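Local atomic coordinates of putative hexulose 6 phosphate synthase (Salmonella typhimurium, PDB entry 3F4W), a protein that is a putative enzyme of the HUMPS family, built on a TIM-barrel fold. Residues G85-I96 with R119-A128. Sequence-based numbering, arbitrary orientation.
Sequences GVTDVLTIQSCI and RVRLLEEAGA
Arg119 reaches from its helix to the turn that precedes helix 89-102 and holds the carbonyl of Gly85 side-on with two nitrogens. NE donates to Gly85 O at 2.8 Å and NH2 to the same oxygen at 3.0 Å, the second bond the more bent (N-H...O 138°) and the NE bond straighter. The two donors approach from opposite faces of the carbonyl plane, while the oxygen lies close to the guanidinium plane. A bend at chi2 (59°) in an otherwise extended chain lays the group along the turn. Thr87 O also lies at the guanidinium edge, and one face receives Leu123 CD2, 3.9 Å above the plane and offset toward the rim. Water 1 links Arg119 NH2 and Val89 N by weak bonds.

Below this polar end, apolar side chains fill the groove between the helices; the axes of the segments 89-96 and 119-126 approach to 10.8 Å and cross at -42°. Ile92 CD1 meets Leu123 CD2 at 3.4 Å, a tight pair whose side chains cross at about a right angle. Val89 CG1 turns toward Leu123 CD2, 4.4 Å away. Farther along, Ile96 CD1 rests 3.8 Å from CA of Ala128, whose N-H to Leu123 O is one of the two bonds of the Schellman motif at Gly127.

At the start of helix 89-102 Asp88 is the N-cap, its OD2 accepting from Leu90 N, and its OD1 forms a salt bridge with Arg144 of the second subunit. Leu123, Ile96 and Ala128 also touch strand 105-109, so two successive outer helices pack side by side over the strand between them, as in a TIM barrel.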
loop_
_atom_site.group_PDB
_atom_site.type_symbol
_atom_site.label_atom_id
_atom_site.label_comp_id
_atom_site.label_asym_id
_atom_site.label_seq_id
_atom_site.Cartn_x
_atom_site.Cartn_y
_atom_site.Cartn_z
ATOM N N GLY A 85 -6.814 -6.458 4.369
ATOM C CA GLY A 85 -7.615 -6.988 5.455
ATOM C C GLY A 85 -7.067 -6.606 6.819
ATOM O O GLY A 85 -7.800 -6.588 7.807
ATOM N N VAL A 86 -5.774 -6.293 6.877
ATOM C CA VAL A 86 -5.145 -5.941 8.147
ATOM C C VAL A 86 -5.410 -4.494 8.551
ATOM O O VAL A 86 -5.068 -4.089 9.658
ATOM C CB VAL A 86 -3.617 -6.200 8.142
ATOM C CG1 VAL A 86 -3.332 -7.693 8.106
ATOM C CG2 VAL A 86 -2.952 -5.493 6.978
ATOM N N THR A 87 -6.018 -3.717 7.658
ATOM C CA THR A 87 -6.307 -2.320 7.968
ATOM C C THR A 87 -7.573 -2.176 8.810
ATOM O O THR A 87 -8.295 -3.145 9.041
ATOM C CB THR A 87 -6.430 -1.446 6.703
ATOM O OG1 THR A 87 -6.296 -0.066 7.069
ATOM C CG2 THR A 87 -7.775 -1.657 6.020
ATOM N N ASP A 88 -7.837 -0.957 9.263
ATOM C CA ASP A 88 -8.985 -0.689 10.123
ATOM C C ASP A 88 -10.289 -0.895 9.358
ATOM O O ASP A 88 -10.363 -0.634 8.154
ATOM C CB ASP A 88 -8.900 0.741 10.670
ATOM C CG ASP A 88 -9.807 0.969 11.866
ATOM O OD1 ASP A 88 -9.278 1.158 12.985
ATOM O OD2 ASP A 88 -11.044 0.959 11.689
ATOM N N VAL A 89 -11.318 -1.369 10.054
ATOM C CA VAL A 89 -12.621 -1.566 9.424
ATOM C C VAL A 89 -13.184 -0.273 8.833
ATOM O O VAL A 89 -13.904 -0.308 7.835
ATOM C CB VAL A 89 -13.649 -2.192 10.390
ATOM C CG1 VAL A 89 -13.266 -3.611 10.694
ATOM C CG2 VAL A 89 -13.740 -1.385 11.676
ATOM N N LEU A 90 -12.859 0.857 9.455
ATOM C CA LEU A 90 -13.232 2.176 8.941
ATOM C C LEU A 90 -12.770 2.353 7.499
ATOM O O LEU A 90 -13.515 2.834 6.644
ATOM C CB LEU A 90 -12.587 3.273 9.797
ATOM C CG LEU A 90 -13.342 3.893 10.977
ATOM C CD1 LEU A 90 -14.486 3.022 11.428
ATOM C CD2 LEU A 90 -12.381 4.200 12.128
ATOM N N THR A 91 -11.520 1.980 7.245
ATOM C CA THR A 91 -10.931 2.105 5.918
ATOM C C THR A 91 -11.577 1.137 4.930
ATOM O O THR A 91 -11.877 1.500 3.796
ATOM C CB THR A 91 -9.407 1.879 5.971
ATOM O OG1 THR A 91 -8.803 2.917 6.749
ATOM C CG2 THR A 91 -8.805 1.889 4.579
ATOM N N ILE A 92 -11.798 -0.097 5.363
ATOM C CA ILE A 92 -12.445 -1.072 4.500
ATOM C C ILE A 92 -13.830 -0.576 4.108
ATOM O O ILE A 92 -14.224 -0.657 2.947
ATOM C CB ILE A 92 -12.516 -2.451 5.164
ATOM C CG1 ILE A 92 -11.121 -3.084 5.161
ATOM C CG2 ILE A 92 -13.523 -3.342 4.444
ATOM C CD1 ILE A 92 -11.022 -4.373 5.918
ATOM N N GLN A 93 -14.550 -0.027 5.076
ATOM C CA GLN A 93 -15.895 0.477 4.828
ATOM C C GLN A 93 -15.918 1.706 3.909
ATOM O O GLN A 93 -16.855 1.881 3.130
ATOM C CB GLN A 93 -16.603 0.770 6.155
ATOM C CG GLN A 93 -16.853 -0.480 6.986
ATOM C CD GLN A 93 -17.731 -0.223 8.195
ATOM O OE1 GLN A 93 -18.699 -0.949 8.439
ATOM N NE2 GLN A 93 -17.397 0.810 8.959
ATOM N N SER A 94 -14.893 2.552 4.004
ATOM C CA SER A 94 -14.783 3.729 3.140
ATOM C C SER A 94 -14.548 3.307 1.700
ATOM O O SER A 94 -15.143 3.864 0.777
ATOM C CB SER A 94 -13.632 4.636 3.583
ATOM O OG SER A 94 -13.970 5.351 4.757
ATOM N N CYS A 95 -13.668 2.325 1.514
ATOM C CA CYS A 95 -13.409 1.776 0.187
ATOM C C CYS A 95 -14.690 1.216 -0.416
ATOM O O CYS A 95 -15.025 1.515 -1.561
ATOM C CB CYS A 95 -12.336 0.686 0.247
ATOM S SG CYS A 95 -10.702 1.286 0.732
ATOM N N ILE A 96 -15.402 0.406 0.360
ATOM C CA ILE A 96 -16.640 -0.215 -0.109
ATOM C C ILE A 96 -17.707 0.826 -0.451
ATOM O O ILE A 96 -18.445 0.676 -1.425
ATOM C CB ILE A 96 -17.190 -1.210 0.915
ATOM C CG1 ILE A 96 -16.225 -2.389 1.067
ATOM C CG2 ILE A 96 -18.566 -1.705 0.492
ATOM C CD1 ILE A 96 -16.623 -3.363 2.159
ATOM N N ARG A 119 -11.020 -12.690 11.628
ATOM C CA ARG A 119 -10.993 -11.527 10.746
ATOM C C ARG A 119 -12.071 -11.637 9.669
ATOM O O ARG A 119 -12.741 -10.653 9.337
ATOM C CB ARG A 119 -9.605 -11.375 10.112
ATOM C CG ARG A 119 -9.333 -10.001 9.529
ATOM C CD ARG A 119 -9.444 -8.928 10.600
ATOM N NE ARG A 119 -9.231 -7.594 10.048
ATOM C CZ ARG A 119 -9.487 -6.466 10.700
ATOM N NH1 ARG A 119 -9.972 -6.502 11.932
ATOM N NH2 ARG A 119 -9.268 -5.300 10.115
ATOM N N VAL A 120 -12.235 -12.837 9.122
ATOM C CA VAL A 120 -13.270 -13.079 8.122
ATOM C C VAL A 120 -14.661 -12.804 8.685
ATOM O O VAL A 120 -15.483 -12.162 8.033
ATOM C CB VAL A 120 -13.203 -14.514 7.570
ATOM C CG1 VAL A 120 -14.395 -14.791 6.670
ATOM C CG2 VAL A 120 -11.902 -14.723 6.808
ATOM N N ARG A 121 -14.923 -13.274 9.899
ATOM C CA ARG A 121 -16.226 -13.051 10.519
ATOM C C ARG A 121 -16.474 -11.558 10.659
ATOM O O ARG A 121 -17.553 -11.057 10.347
ATOM C CB ARG A 121 -16.304 -13.700 11.905
ATOM C CG ARG A 121 -16.049 -15.195 11.946
ATOM C CD ARG A 121 -16.193 -15.724 13.378
ATOM N NE ARG A 121 -15.531 -17.013 13.552
ATOM C CZ ARG A 121 -14.432 -17.197 14.278
ATOM N NH1 ARG A 121 -13.873 -16.180 14.917
ATOM N NH2 ARG A 121 -13.898 -18.403 14.374
ATOM N N LEU A 122 -15.455 -10.854 11.135
ATOM C CA LEU A 122 -15.549 -9.426 11.376
ATOM C C LEU A 122 -15.810 -8.663 10.079
ATOM O O LEU A 122 -16.664 -7.779 10.030
ATOM C CB LEU A 122 -14.263 -8.933 12.039
ATOM C CG LEU A 122 -14.263 -7.546 12.677
ATOM C CD1 LEU A 122 -13.086 -7.398 13.631
ATOM C CD2 LEU A 122 -14.206 -6.497 11.603
ATOM N N LEU A 123 -15.073 -9.012 9.031
ATOM C CA LEU A 123 -15.144 -8.274 7.774
ATOM C C LEU A 123 -16.456 -8.501 7.040
ATOM O O LEU A 123 -17.031 -7.571 6.469
ATOM C CB LEU A 123 -13.963 -8.629 6.873
ATOM C CG LEU A 123 -12.600 -8.271 7.464
ATOM C CD1 LEU A 123 -11.482 -8.684 6.521
ATOM C CD2 LEU A 123 -12.528 -6.782 7.792
ATOM N N GLU A 124 -16.934 -9.739 7.055
ATOM C CA GLU A 124 -18.193 -10.058 6.400
ATOM C C GLU A 124 -19.361 -9.335 7.058
ATOM O O GLU A 124 -20.237 -8.806 6.376
ATOM C CB GLU A 124 -18.438 -11.566 6.391
ATOM C CG GLU A 124 -17.602 -12.307 5.363
ATOM C CD GLU A 124 -18.196 -13.649 4.992
ATOM O OE1 GLU A 124 -18.892 -13.727 3.954
ATOM O OE2 GLU A 124 -17.980 -14.621 5.743
ATOM N N GLU A 125 -19.376 -9.308 8.386
ATOM C CA GLU A 125 -20.456 -8.630 9.088
ATOM C C GLU A 125 -20.325 -7.115 8.939
ATOM O O GLU A 125 -21.273 -6.372 9.193
ATOM C CB GLU A 125 -20.510 -9.051 10.559
ATOM C CG GLU A 125 -19.320 -8.615 11.383
ATOM C CD GLU A 125 -19.350 -9.181 12.795
ATOM O OE1 GLU A 125 -19.692 -10.377 12.950
ATOM O OE2 GLU A 125 -19.030 -8.433 13.747
ATOM N N ALA A 126 -19.151 -6.666 8.503
ATOM C CA ALA A 126 -18.918 -5.245 8.256
ATOM C C ALA A 126 -19.282 -4.850 6.825
ATOM O O ALA A 126 -19.320 -3.664 6.493
ATOM C CB ALA A 126 -17.469 -4.877 8.558
ATOM N N GLY A 127 -19.544 -5.844 5.981
ATOM C CA GLY A 127 -20.018 -5.590 4.633
ATOM C C GLY A 127 -19.130 -6.100 3.511
ATOM O O GLY A 127 -19.493 -6.003 2.338
ATOM N N ALA A 128 -17.962 -6.636 3.858
ATOM C CA ALA A 128 -17.025 -7.109 2.844
ATOM C C ALA A 128 -17.602 -8.283 2.059
ATOM O O ALA A 128 -18.071 -9.265 2.633
ATOM C CB ALA A 128 -15.683 -7.473 3.464
HETATM O O HOH W 1 -10.206 -3.098 12.643
#